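PDB 3ONQ: regulator of polyketide synthase expression from Bifidobacterium adolescentis, which probably regulates polyketide synthase expression as a PucR-type transcription factor that binds DNA through a C-terminal helix-turn-helix domain. Local coordinates for residues 27-32 / 94-99; 43-48 / 85-90; 194-199 / 230-235; 201-206 / 252-257. All blocks are in the same frame, centred on the assembly; numbering follows the deposited sequence.

Contact 1 (27-32 / 94-99)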
loop_
_atom_site.group_PDB
_atom_site.type_symbol
_atom_site.label_atom_id
_atom_site.label_comp_id
_atom_site.label_asym_id
_atom_site.label_seq_id
_atom_site.Cartn_x
_atom_site.Cartn_y
_atom_site.Cartn_z
ATOM N N LEU B 27 -22.988 -3.205 0.628
ATOM C CA LEU B 27 -21.847 -3.280 -0.281
ATOM C C LEU B 27 -20.600 -2.664 0.347
ATOM O O LEU B 27 -19.512 -3.232 0.263
ATOM C CB LEU B 27 -22.156 -2.602 -1.619
ATOM C CG LEU B 27 -21.010 -2.545 -2.629
ATOM C CD1 LEU B 27 -20.585 -3.948 -3.064
ATOM C CD2 LEU B 27 -21.402 -1.698 -3.855
ATOM N N ALA B 28 -20.749 -1.497 0.966
ATOM C CA ALA B 28 -19.603 -0.877 1.618
ATOM C C ALA B 28 -19.128 -1.761 2.776
ATOM O O ALA B 28 -17.931 -1.964 2.965
ATOM C CB ALA B 28 -19.956 0.501 2.116
ATOM N N PHE B 29 -20.081 -2.287 3.541
ATOM C CA PHE B 29 -19.770 -3.213 4.625
ATOM C C PHE B 29 -18.926 -4.372 4.117
ATOM O O PHE B 29 -17.840 -4.626 4.635
ATOM C CB PHE B 29 -21.057 -3.729 5.276
ATOM C CG PHE B 29 -20.830 -4.699 6.413
ATOM C CD1 PHE B 29 -20.480 -4.246 7.677
ATOM C CD2 PHE B 29 -20.997 -6.058 6.222
ATOM C CE1 PHE B 29 -20.296 -5.130 8.727
ATOM C CE2 PHE B 29 -20.806 -6.956 7.263
ATOM C CZ PHE B 29 -20.461 -6.490 8.523
ATOM N N GLU B 30 -19.403 -5.066 3.087
ATOM C CA GLU B 30 -18.662 -6.225 2.599
ATOM C C GLU B 30 -17.298 -5.849 2.047
ATOM O O GLU B 30 -16.340 -6.601 2.223
ATOM C CB GLU B 30 -19.461 -7.011 1.550
ATOM C CG GLU B 30 -20.691 -7.695 2.109
ATOM C CD GLU B 30 -21.471 -8.437 1.031
ATOM O OE1 GLU B 30 -20.899 -8.674 -0.059
ATOM O OE2 GLU B 30 -22.650 -8.770 1.275
ATOM N N CYS B 31 -17.203 -4.706 1.364
ATOM C CA CYS B 31 -15.911 -4.286 0.849
ATOM C C CYS B 31 -14.938 -4.084 2.013
ATOM O O CYS B 31 -13.821 -4.585 1.996
ATOM C CB CYS B 31 -16.024 -3.007 0.019
ATOM S SG CYS B 31 -16.921 -3.211 -1.560
ATOM N N LEU B 32 -15.380 -3.356 3.025
ATOM C CA LEU B 32 -14.523 -3.051 4.155
ATOM C C LEU B 32 -14.112 -4.332 4.867
ATOM O O LEU B 32 -12.947 -4.513 5.213
ATOM C CB LEU B 32 -15.231 -2.099 5.123
ATOM C CG LEU B 32 -15.554 -0.707 4.574
ATOM C CD1 LEU B 32 -16.487 0.043 5.506
ATOM C CD2 LEU B 32 -14.269 0.085 4.316
ATOM N N PHE B 94 -22.939 -12.840 14.038
ATOM C CA PHE B 94 -22.553 -11.539 14.601
ATOM C C PHE B 94 -23.173 -10.352 13.859
ATOM O O PHE B 94 -23.332 -10.389 12.644
ATOM C CB PHE B 94 -21.036 -11.369 14.574
ATOM C CG PHE B 94 -20.291 -12.485 15.230
ATOM C CD1 PHE B 94 -20.556 -12.832 16.541
ATOM C CD2 PHE B 94 -19.310 -13.174 14.541
ATOM C CE1 PHE B 94 -19.866 -13.859 17.145
ATOM C CE2 PHE B 94 -18.619 -14.200 15.144
ATOM C CZ PHE B 94 -18.901 -14.543 16.441
ATOM N N LEU B 95 -23.509 -9.304 14.606
ATOM C CA LEU B 95 -23.829 -8.004 14.025
ATOM C C LEU B 95 -22.654 -7.078 14.309
ATOM O O LEU B 95 -22.210 -6.975 15.452
ATOM C CB LEU B 95 -25.114 -7.436 14.635
ATOM C CG LEU B 95 -25.606 -6.086 14.104
ATOM C CD1 LEU B 95 -27.111 -6.018 14.134
ATOM C CD2 LEU B 95 -24.999 -4.911 14.894
ATOM N N LEU B 96 -22.135 -6.428 13.270
ATOM C CA LEU B 96 -21.042 -5.471 13.429
ATOM C C LEU B 96 -21.537 -4.092 13.035
ATOM O O LEU B 96 -22.254 -3.947 12.048
ATOM C CB LEU B 96 -19.830 -5.842 12.566
ATOM C CG LEU B 96 -18.846 -6.898 13.073
ATOM C CD1 LEU B 96 -19.560 -8.158 13.472
ATOM C CD2 LEU B 96 -17.779 -7.193 12.017
ATOM N N ALA B 97 -21.151 -3.088 13.814
ATOM C CA ALA B 97 -21.541 -1.715 13.558
ATOM C C ALA B 97 -20.306 -0.835 13.565
ATOM O O ALA B 97 -19.531 -0.838 14.529
ATOM C CB ALA B 97 -22.527 -1.233 14.617
ATOM N N LEU B 98 -20.142 -0.076 12.487
ATOM C CA LEU B 98 -19.064 0.878 12.353
ATOM C C LEU B 98 -19.652 2.271 12.529
ATOM O O LEU B 98 -20.425 2.730 11.688
ATOM C CB LEU B 98 -18.450 0.763 10.965
ATOM C CG LEU B 98 -17.347 1.773 10.649
ATOM C CD1 LEU B 98 -16.045 1.357 11.324
ATOM C CD2 LEU B 98 -17.167 1.886 9.146
ATOM N N ALA B 99 -19.293 2.944 13.617
ATOM C CA ALA B 99 -19.833 4.277 13.889
ATOM C C ALA B 99 -18.855 5.374 13.498
ATOM O O ALA B 99 -17.641 5.260 13.702
ATOM C CB ALA B 99 -20.215 4.414 15.364
#
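F29 and L32 of helix 21-33 look across at L96 and L98 of strand 94-100, and the nearest CA atoms, F29 CA and L98 CA, are 8.8 Å apart, a gap that side chains must fill. The phenyl ring of F29 does so with its edge: CE1 lies 3.9 Å from L96 CB, which sits close to the ring plane, and CZ is only slightly farther off. With CG anti to the backbone N (chi1 180°), the ring is carried away from its own helix to the strand, where it meets the L96 side chain at about a right angle. One turn along the helix, L32 works at methyl level, its CD1 reaching to 4.1 Å from L98 CD2. Leucine and phenylalanine suit these wholly buried places because they fill volume and ask for no polar partner. The strand contributes alternate residues, L96 and L98, while L95, just before them, turns its side chain the other way, to helix 67-80. Helix 132-149 also packs on L32 and L98, through V133, L140 and A136. An inner strand with apolar side chains on both surfaces, each covered by helices, is characteristic of an alpha-beta-alpha sandwich.

Contact 2 (43-48 / 85-90)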
loop_
_atom_site.group_PDB
_atom_site.type_symbol
_atom_site.label_atom_id
_atom_site.label_comp_id
_atom_site.label_asym_id
_atom_site.label_seq_id
_atom_site.Cartn_x
_atom_site.Cartn_y
_atom_site.Cartn_z
ATOM N N SER B 43 -15.521 6.192 -2.557
ATOM C CA SER B 43 -16.710 6.742 -3.209
ATOM C C SER B 43 -18.009 6.220 -2.579
ATOM O O SER B 43 -18.952 6.981 -2.354
ATOM C CB SER B 43 -16.702 6.470 -4.728
ATOM O OG SER B 43 -15.694 7.224 -5.390
ATOM N N LEU B 44 -18.067 4.924 -2.300
ATOM C CA LEU B 44 -19.258 4.380 -1.656
ATOM C C LEU B 44 -19.492 5.044 -0.302
ATOM O O LEU B 44 -20.616 5.411 0.037
ATOM C CB LEU B 44 -19.147 2.871 -1.482
ATOM C CG LEU B 44 -19.156 2.047 -2.768
ATOM C CD1 LEU B 44 -19.065 0.581 -2.415
ATOM C CD2 LEU B 44 -20.403 2.317 -3.574
HETATM N N MSE B 45 -18.431 5.191 0.484
HETATM C CA MSE B 45 -18.572 5.826 1.792
HETATM C C MSE B 45 -18.946 7.306 1.607
HETATM O O MSE B 45 -19.766 7.852 2.347
HETATM C CB MSE B 45 -17.291 5.675 2.610
HETATM C CG MSE B 45 -16.980 4.221 2.973
HETATM SE SE MSE B 45 -18.265 3.523 4.265
HETATM C CE MSE B 45 -17.306 4.123 5.861
ATOM N N ASN B 46 -18.345 7.949 0.614
ATOM C CA ASN B 46 -18.753 9.312 0.252
ATOM C C ASN B 46 -20.254 9.414 0.043
ATOM O O ASN B 46 -20.910 10.293 0.578
ATOM C CB ASN B 46 -18.067 9.735 -1.040
ATOM C CG ASN B 46 -16.933 10.691 -0.814
ATOM O OD1 ASN B 46 -17.042 11.620 -0.014
ATOM N ND2 ASN B 46 -15.832 10.481 -1.531
ATOM N N ILE B 47 -20.794 8.510 -0.768
ATOM C CA ILE B 47 -22.216 8.501 -1.088
ATOM C C ILE B 47 -23.073 8.325 0.154
ATOM O O ILE B 47 -24.152 8.906 0.267
ATOM C CB ILE B 47 -22.526 7.380 -2.108
ATOM C CG1 ILE B 47 -22.068 7.804 -3.501
ATOM C CG2 ILE B 47 -24.001 7.039 -2.111
ATOM C CD1 ILE B 47 -21.625 6.646 -4.383
ATOM N N LEU B 48 -22.585 7.512 1.089
ATOM C CA LEU B 48 -23.287 7.267 2.341
ATOM C C LEU B 48 -23.197 8.450 3.303
ATOM O O LEU B 48 -23.967 8.531 4.257
ATOM C CB LEU B 48 -22.735 6.012 3.024
ATOM C CG LEU B 48 -23.183 4.678 2.418
ATOM C CD1 LEU B 48 -22.467 3.520 3.103
ATOM C CD2 LEU B 48 -24.696 4.530 2.546
ATOM N N HIS B 85 -23.938 8.830 11.163
ATOM C CA HIS B 85 -23.462 7.743 10.315
ATOM C C HIS B 85 -23.108 6.531 11.147
ATOM O O HIS B 85 -22.309 6.624 12.082
ATOM C CB HIS B 85 -22.241 8.189 9.518
ATOM C CG HIS B 85 -22.448 9.474 8.783
ATOM N ND1 HIS B 85 -23.435 9.636 7.835
ATOM C CD2 HIS B 85 -21.805 10.665 8.866
ATOM C CE1 HIS B 85 -23.390 10.868 7.361
ATOM N NE2 HIS B 85 -22.409 11.512 7.968
ATOM N N VAL B 86 -23.728 5.402 10.819
ATOM C CA VAL B 86 -23.290 4.118 11.326
ATOM C C VAL B 86 -23.582 3.037 10.276
ATOM O O VAL B 86 -24.726 2.851 9.854
ATOM C CB VAL B 86 -23.902 3.802 12.717
ATOM C CG1 VAL B 86 -25.402 3.796 12.651
ATOM C CG2 VAL B 86 -23.371 2.469 13.256
ATOM N N VAL B 87 -22.526 2.370 9.819
ATOM C CA VAL B 87 -22.654 1.262 8.873
ATOM C C VAL B 87 -22.813 -0.031 9.641
ATOM O O VAL B 87 -21.950 -0.393 10.453
ATOM C CB VAL B 87 -21.422 1.160 7.965
ATOM C CG1 VAL B 87 -21.455 -0.142 7.153
ATOM C CG2 VAL B 87 -21.358 2.385 7.042
ATOM N N ILE B 88 -23.919 -0.723 9.388
ATOM C CA ILE B 88 -24.249 -1.938 10.124
ATOM C C ILE B 88 -24.340 -3.111 9.173
ATOM O O ILE B 88 -24.885 -2.984 8.079
ATOM C CB ILE B 88 -25.582 -1.781 10.871
ATOM C CG1 ILE B 88 -25.501 -0.587 11.828
ATOM C CG2 ILE B 88 -25.958 -3.073 11.610
ATOM C CD1 ILE B 88 -26.713 -0.426 12.719
ATOM N N GLY B 89 -23.796 -4.252 9.581
ATOM C CA GLY B 89 -23.846 -5.448 8.754
ATOM C C GLY B 89 -23.746 -6.706 9.594
ATOM O O GLY B 89 -23.393 -6.655 10.768
ATOM N N THR B 90 -24.054 -7.846 9.000
ATOM C CA THR B 90 -24.006 -9.092 9.745
ATOM C C THR B 90 -22.918 -9.991 9.207
ATOM O O THR B 90 -22.549 -9.920 8.031
ATOM C CB THR B 90 -25.338 -9.843 9.702
ATOM O OG1 THR B 90 -25.636 -10.182 8.347
ATOM C CG2 THR B 90 -26.450 -8.970 10.255
HETATM O O HOH W 1 -25.482 8.039 7.241
#
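L48, on the last turn of helix 39-48, and V87 of strand 86-91 meet through methyl groups, L48 CD1 lying 4.2 Å from V87 CG2. The same valine methyl receives the selenium of M45, a selenomethionine, at 4.3 Å between M45 SE and V87 CG2. M45 starts from CA at an angle to the strand, and its coiled chain (chi2 -69°, chi3 -88°) swings the large, polarisable selenium over to the valine. Branched V87 suits a strand and here offers one methyl to two helix residues. A polar link lies beside this patch. H85 ND1 is 3.8 Å from L48 O, and a water bridges the two: it lies in the imidazole plane 2.7 Å from H85 ND1 and gives a weak bond of 3.4 Å to L48 O.

Farther out, W50 touches M45 and V87, and its ring meets that of H85 with the planes about 35° apart, while I24 of helix 21-33 packs on L48. The strand is held in the sheet by backbone bonds between V87 and L98 and between H85 and C100. Away from the strand, S43 OG is hydrogen-bonded to E30 of the second subunit, so helix 39-48 serves both the fold and the assembly.

A sulfate, probably from the crystallisation liquor, lies about 3 Å from the H85 side chain. Imidazole fits this border of apolar and polar ground, since it can pack against W50 while ND1 holds water; the nearby anion would tend to favour its protonated form.

Contact 3 (194-199 / 230-235). With SO4 (sulfate ion), chain R; SO4 (sulfate ion), chain S.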
loop_
_atom_site.group_PDB
_atom_site.type_symbol
_atom_site.label_atom_id
_atom_site.label_comp_id
_atom_site.label_asym_id
_atom_site.label_seq_id
_atom_site.Cartn_x
_atom_site.Cartn_y
_atom_site.Cartn_z
ATOM N N PRO B 194 20.835 -3.078 21.524
ATOM C CA PRO B 194 20.936 -4.543 21.497
ATOM C C PRO B 194 21.585 -5.124 22.757
ATOM O O PRO B 194 21.454 -6.329 22.996
ATOM C CB PRO B 194 21.818 -4.816 20.269
ATOM C CG PRO B 194 21.846 -3.513 19.495
ATOM C CD PRO B 194 21.730 -2.449 20.538
ATOM N N ASP B 195 22.268 -4.283 23.538
ATOM C CA ASP B 195 22.869 -4.706 24.804
ATOM C C ASP B 195 21.868 -4.696 25.962
ATOM O O ASP B 195 22.143 -5.247 27.025
ATOM C CB ASP B 195 24.078 -3.832 25.173
ATOM C CG ASP B 195 25.280 -4.074 24.271
ATOM O OD1 ASP B 195 26.145 -3.172 24.197
ATOM O OD2 ASP B 195 25.365 -5.153 23.639
ATOM N N ASP B 196 20.720 -4.056 25.766
ATOM C CA ASP B 196 19.683 -4.045 26.795
ATOM C C ASP B 196 19.250 -5.483 27.082
ATOM O O ASP B 196 18.968 -6.235 26.151
ATOM C CB ASP B 196 18.489 -3.206 26.340
ATOM C CG ASP B 196 17.410 -3.109 27.398
ATOM O OD1 ASP B 196 17.469 -2.186 28.236
ATOM O OD2 ASP B 196 16.502 -3.957 27.396
ATOM N N PRO B 197 19.211 -5.873 28.374
ATOM C CA PRO B 197 18.963 -7.264 28.791
ATOM C C PRO B 197 17.488 -7.692 28.840
ATOM O O PRO B 197 17.221 -8.884 29.067
ATOM C CB PRO B 197 19.548 -7.308 30.208
ATOM C CG PRO B 197 19.336 -5.917 30.716
ATOM C CD PRO B 197 19.550 -5.011 29.522
ATOM N N THR B 198 16.554 -6.765 28.630
ATOM C CA THR B 198 15.132 -7.070 28.829
ATOM C C THR B 198 14.667 -8.250 27.966
ATOM O O THR B 198 14.106 -9.214 28.477
ATOM C CB THR B 198 14.232 -5.839 28.566
ATOM O OG1 THR B 198 14.762 -4.694 29.246
ATOM C CG2 THR B 198 12.820 -6.089 29.053
ATOM N N TYR B 199 14.915 -8.175 26.660
ATOM C CA TYR B 199 14.474 -9.214 25.730
ATOM C C TYR B 199 15.039 -10.587 26.092
ATOM O O TYR B 199 14.318 -11.580 26.137
ATOM C CB TYR B 199 14.880 -8.866 24.295
ATOM C CG TYR B 199 14.485 -9.917 23.277
ATOM C CD1 TYR B 199 13.226 -9.899 22.684
ATOM C CD2 TYR B 199 15.365 -10.933 22.917
ATOM C CE1 TYR B 199 12.858 -10.856 21.751
ATOM C CE2 TYR B 199 14.997 -11.909 21.994
ATOM C CZ TYR B 199 13.747 -11.853 21.410
ATOM O OH TYR B 199 13.377 -12.798 20.489
ATOM N N LEU B 230 11.337 -8.038 34.171
ATOM C CA LEU B 230 10.004 -8.448 33.713
ATOM C C LEU B 230 8.992 -7.327 33.921
ATOM O O LEU B 230 8.120 -7.100 33.088
ATOM C CB LEU B 230 9.536 -9.711 34.427
ATOM C CG LEU B 230 10.470 -10.904 34.290
ATOM C CD1 LEU B 230 9.920 -12.080 35.074
ATOM C CD2 LEU B 230 10.669 -11.252 32.823
ATOM N N LYS B 231 9.125 -6.628 35.043
ATOM C CA LYS B 231 8.243 -5.518 35.360
ATOM C C LYS B 231 8.409 -4.416 34.309
ATOM O O LYS B 231 7.423 -3.873 33.793
ATOM C CB LYS B 231 8.535 -5.003 36.771
ATOM C CG LYS B 231 7.643 -3.859 37.224
ATOM C CD LYS B 231 7.833 -3.578 38.709
ATOM C CE LYS B 231 7.462 -2.139 39.056
ATOM N NZ LYS B 231 8.359 -1.153 38.379
ATOM N N ARG B 232 9.657 -4.116 33.969
ATOM C CA ARG B 232 9.932 -3.125 32.937
ATOM C C ARG B 232 9.310 -3.546 31.606
ATOM O O ARG B 232 8.691 -2.738 30.910
ATOM C CB ARG B 232 11.440 -2.923 32.777
ATOM C CG ARG B 232 11.819 -1.884 31.733
ATOM C CD ARG B 232 13.247 -2.085 31.226
ATOM N NE ARG B 232 14.251 -1.853 32.264
ATOM C CZ ARG B 232 15.287 -2.656 32.504
ATOM N NH1 ARG B 232 15.464 -3.757 31.786
ATOM N NH2 ARG B 232 16.149 -2.358 33.467
ATOM N N ALA B 233 9.468 -4.816 31.246
ATOM C CA ALA B 233 8.881 -5.315 30.001
ATOM C C ALA B 233 7.350 -5.213 30.018
ATOM O O ALA B 233 6.731 -5.007 28.982
ATOM C CB ALA B 233 9.321 -6.744 29.732
ATOM N N ALA B 234 6.752 -5.381 31.195
ATOM C CA ALA B 234 5.318 -5.173 31.366
ATOM C C ALA B 234 4.960 -3.720 31.088
ATOM O O ALA B 234 3.954 -3.429 30.432
ATOM C CB ALA B 234 4.868 -5.572 32.783
ATOM N N GLU B 235 5.789 -2.801 31.572
ATOM C CA GLU B 235 5.496 -1.384 31.379
ATOM C C GLU B 235 5.582 -0.992 29.916
ATOM O O GLU B 235 4.753 -0.228 29.432
ATOM C CB GLU B 235 6.414 -0.504 32.237
ATOM C CG GLU B 235 6.211 -0.754 33.732
ATOM C CD GLU B 235 7.255 -0.081 34.608
ATOM O OE1 GLU B 235 8.234 0.485 34.060
ATOM O OE2 GLU B 235 7.090 -0.128 35.849
HETATM S S SO4 R . 16.838 -14.252 19.441
HETATM O O1 SO4 R . 16.710 -14.963 20.711
HETATM O O2 SO4 R . 17.807 -13.158 19.554
HETATM O O3 SO4 R . 17.268 -15.188 18.405
HETATM O O4 SO4 R . 15.537 -13.707 19.073
HETATM S S SO4 S . 19.541 -4.153 34.491
HETATM O O1 SO4 S . 19.725 -3.365 35.706
HETATM O O2 SO4 S . 19.541 -3.275 33.321
HETATM O O3 SO4 S . 20.642 -5.107 34.383
HETATM O O4 SO4 S . 18.263 -4.856 34.566
#
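T198 OG1 stands between two charged side chains, giving its hydrogen to D196 OD2 at 2.6 Å and accepting from R232 NH1 at 2.8 Å. The arginine bond is bent, with an N-H...O angle of 141°, and the hydroxyl oxygen is slightly tilted from the guanidinium plane. D196 OD2 uses its syn lone pair for the hydroxyl and takes a second bond from T198 N, 3.1 Å long, which arrives from above the carboxylate plane. This is a capping bond: the aspartate accepts a backbone N-H at the head of helix 198-207, and P197 between them suits the entry because it has no N-H to satisfy. R232 reaches the threonine by a bend at chi3 (-66°). Its other terminal nitrogen, NH2, makes only a weak bond of 3.5 Å to O4 of the sulfate in chain S, which R229 also binds.

Helix 223-237, which carries R232, follows helix 212-219 after a short turn, consistent with the recognition helix of the PucR-type helix-turn-helix. At that position paired arginines around an anion would suit phosphate binding, though the sulfate probably came from the crystallisation liquor.

Beside the polar group, T198 presents its methyl, with CG2 3.6 Å from A233 CB; the small alanine lets the backbones approach to 6.6 Å between T198 CA and A233 CA. L189 of helix 175-190 packs on both residues. Y199, directed away from helix 223-237, donates a hydrogen bond from its OH to O4 of the sulfate in chain R, which R190 and R258 also bind.

Contact 4 (201-206 / 252-257)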
loop_
_atom_site.group_PDB
_atom_site.type_symbol
_atom_site.label_atom_id
_atom_site.label_comp_id
_atom_site.label_asym_id
_atom_site.label_seq_id
_atom_site.Cartn_x
_atom_site.Cartn_y
_atom_site.Cartn_z
ATOM N N THR B 201 15.989 -11.578 28.908
ATOM C CA THR B 201 15.454 -12.013 30.204
ATOM C C THR B 201 14.042 -12.557 30.085
ATOM O O THR B 201 13.720 -13.591 30.670
ATOM C CB THR B 201 15.476 -10.887 31.262
ATOM O OG1 THR B 201 16.803 -10.376 31.381
ATOM C CG2 THR B 201 15.031 -11.432 32.623
ATOM N N VAL B 202 13.193 -11.865 29.336
ATOM C CA VAL B 202 11.841 -12.357 29.086
ATOM C C VAL B 202 11.903 -13.689 28.331
ATOM O O VAL B 202 11.225 -14.651 28.671
ATOM C CB VAL B 202 11.040 -11.332 28.237
ATOM C CG1 VAL B 202 9.721 -11.929 27.773
ATOM C CG2 VAL B 202 10.810 -10.048 29.029
ATOM N N SER B 203 12.721 -13.732 27.288
ATOM C CA SER B 203 12.835 -14.934 26.482
ATOM C C SER B 203 13.276 -16.102 27.358
ATOM O O SER B 203 12.725 -17.201 27.295
ATOM C CB SER B 203 13.864 -14.711 25.382
ATOM O OG SER B 203 14.040 -15.897 24.636
ATOM N N THR B 204 14.292 -15.858 28.178
ATOM C CA THR B 204 14.846 -16.914 29.007
ATOM C C THR B 204 13.821 -17.333 30.054
ATOM O O THR B 204 13.673 -18.506 30.337
ATOM C CB THR B 204 16.134 -16.450 29.720
ATOM O OG1 THR B 204 17.098 -16.023 28.750
ATOM C CG2 THR B 204 16.709 -17.572 30.541
ATOM N N PHE B 205 13.095 -16.372 30.601
ATOM C CA PHE B 205 12.111 -16.657 31.628
ATOM C C PHE B 205 11.020 -17.575 31.099
ATOM O O PHE B 205 10.658 -18.533 31.748
ATOM C CB PHE B 205 11.511 -15.342 32.107
ATOM C CG PHE B 205 10.438 -15.486 33.144
ATOM C CD1 PHE B 205 10.755 -15.745 34.459
ATOM C CD2 PHE B 205 9.114 -15.328 32.812
ATOM C CE1 PHE B 205 9.774 -15.859 35.403
ATOM C CE2 PHE B 205 8.136 -15.437 33.760
ATOM C CZ PHE B 205 8.467 -15.705 35.054
ATOM N N LEU B 206 10.525 -17.286 29.904
ATOM C CA LEU B 206 9.496 -18.096 29.271
ATOM C C LEU B 206 9.974 -19.501 28.935
ATOM O O LEU B 206 9.273 -20.468 29.149
ATOM C CB LEU B 206 8.962 -17.402 28.023
ATOM C CG LEU B 206 8.193 -16.103 28.245
ATOM C CD1 LEU B 206 7.901 -15.425 26.940
ATOM C CD2 LEU B 206 6.930 -16.312 29.025
ATOM N N THR B 252 4.037 -15.971 21.951
ATOM C CA THR B 252 3.567 -15.894 20.573
ATOM C C THR B 252 4.294 -14.782 19.829
ATOM O O THR B 252 4.779 -14.977 18.711
ATOM C CB THR B 252 2.045 -15.672 20.486
ATOM O OG1 THR B 252 1.367 -16.730 21.172
ATOM C CG2 THR B 252 1.587 -15.654 19.028
ATOM N N ALA B 253 4.398 -13.623 20.465
ATOM C CA ALA B 253 5.129 -12.511 19.868
ATOM C C ALA B 253 6.588 -12.875 19.534
ATOM O O ALA B 253 7.115 -12.475 18.490
ATOM C CB ALA B 253 5.066 -11.281 20.777
ATOM N N LEU B 254 7.247 -13.618 20.418
ATOM C CA LEU B 254 8.640 -13.975 20.180
ATOM C C LEU B 254 8.759 -14.887 18.961
ATOM O O LEU B 254 9.699 -14.746 18.170
ATOM C CB LEU B 254 9.286 -14.631 21.412
ATOM C CG LEU B 254 9.471 -13.796 22.688
ATOM C CD1 LEU B 254 10.161 -14.616 23.778
ATOM C CD2 LEU B 254 10.255 -12.541 22.426
ATOM N N ALA B 255 7.804 -15.803 18.803
ATOM C CA ALA B 255 7.800 -16.689 17.648
ATOM C C ALA B 255 7.652 -15.870 16.373
ATOM O O ALA B 255 8.427 -16.043 15.425
ATOM C CB ALA B 255 6.670 -17.747 17.751
ATOM N N ILE B 256 6.649 -14.988 16.353
ATOM C CA ILE B 256 6.425 -14.092 15.215
ATOM C C ILE B 256 7.707 -13.339 14.868
ATOM O O ILE B 256 8.175 -13.373 13.730
ATOM C CB ILE B 256 5.302 -13.067 15.507
ATOM C CG1 ILE B 256 3.962 -13.772 15.688
ATOM C CG2 ILE B 256 5.175 -12.066 14.362
ATOM C CD1 ILE B 256 3.547 -14.512 14.464
ATOM N N GLY B 257 8.279 -12.662 15.864
ATOM C CA GLY B 257 9.507 -11.911 15.679
ATOM C C GLY B 257 10.666 -12.731 15.129
ATOM O O GLY B 257 11.333 -12.312 14.179
#
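Within the C-terminal helix-turn-helix domain, helix 198-207 rests on the terminal helix 244-261 where L254 meets S203 and L206. The nearest CA atoms of the two segments are S203 CA and L254 CA, 7.6 Å apart. One methyl does the touching: L254 CD1 lies 3.8 Å from S203 CA and 4.0 Å from L206 CD1, so it rests against the backbone of one residue and the branch end of another three places on. The extended leucine chain (chi2 -179°) carries CD1 across the gap, and the L206 side chain crosses it at a slant. Serine suits its place by being small, which lets the methyl lie close to its CA. L206 suits its place as an apolar residue whose side chain also packs on A247, L250 and T251 of the same terminal helix.

Around this point the domain closes in. V202, beside the contact, packs on L230 and A233 of helix 223-237 and on L189 of helix 175-190, while L254 is also touched by the ring of Y199. The terminal helix in turn faces another copy of the protein: T252 OG1 is hydrogen-bonded to Y248 OH of the third subunit, and I256 packs on L171 of that subunit.

The polar end of S203 is turned to a different task. Its OG is anti to the backbone N (chi1 177°) and is hydrogen-bonded to NH2 of R258, one turn beyond L254, while the serine CB stays 4.0 Å from L254 CD1.

The four contacts fall into two pairs on opposite sides of the chain's centre. Contacts 1 and 2, with centres 8 Å apart, cover adjacent strands 94-100 and 86-91 of one sheet with the successive helices 21-33 and 39-48; contact 2 is nested inside the loop that contact 1 closes. Contacts 3 and 4 come later in the chain, share helix 198-207 and lie 11 Å apart between centres; their segments alternate, so that helix is tied to helices 223-237 and 244-261 in turn. Between the pairs, centres are 35 to 44 Å apart and nothing touches, consistent with a sandwich domain and a separate, probably DNA-binding helical domain.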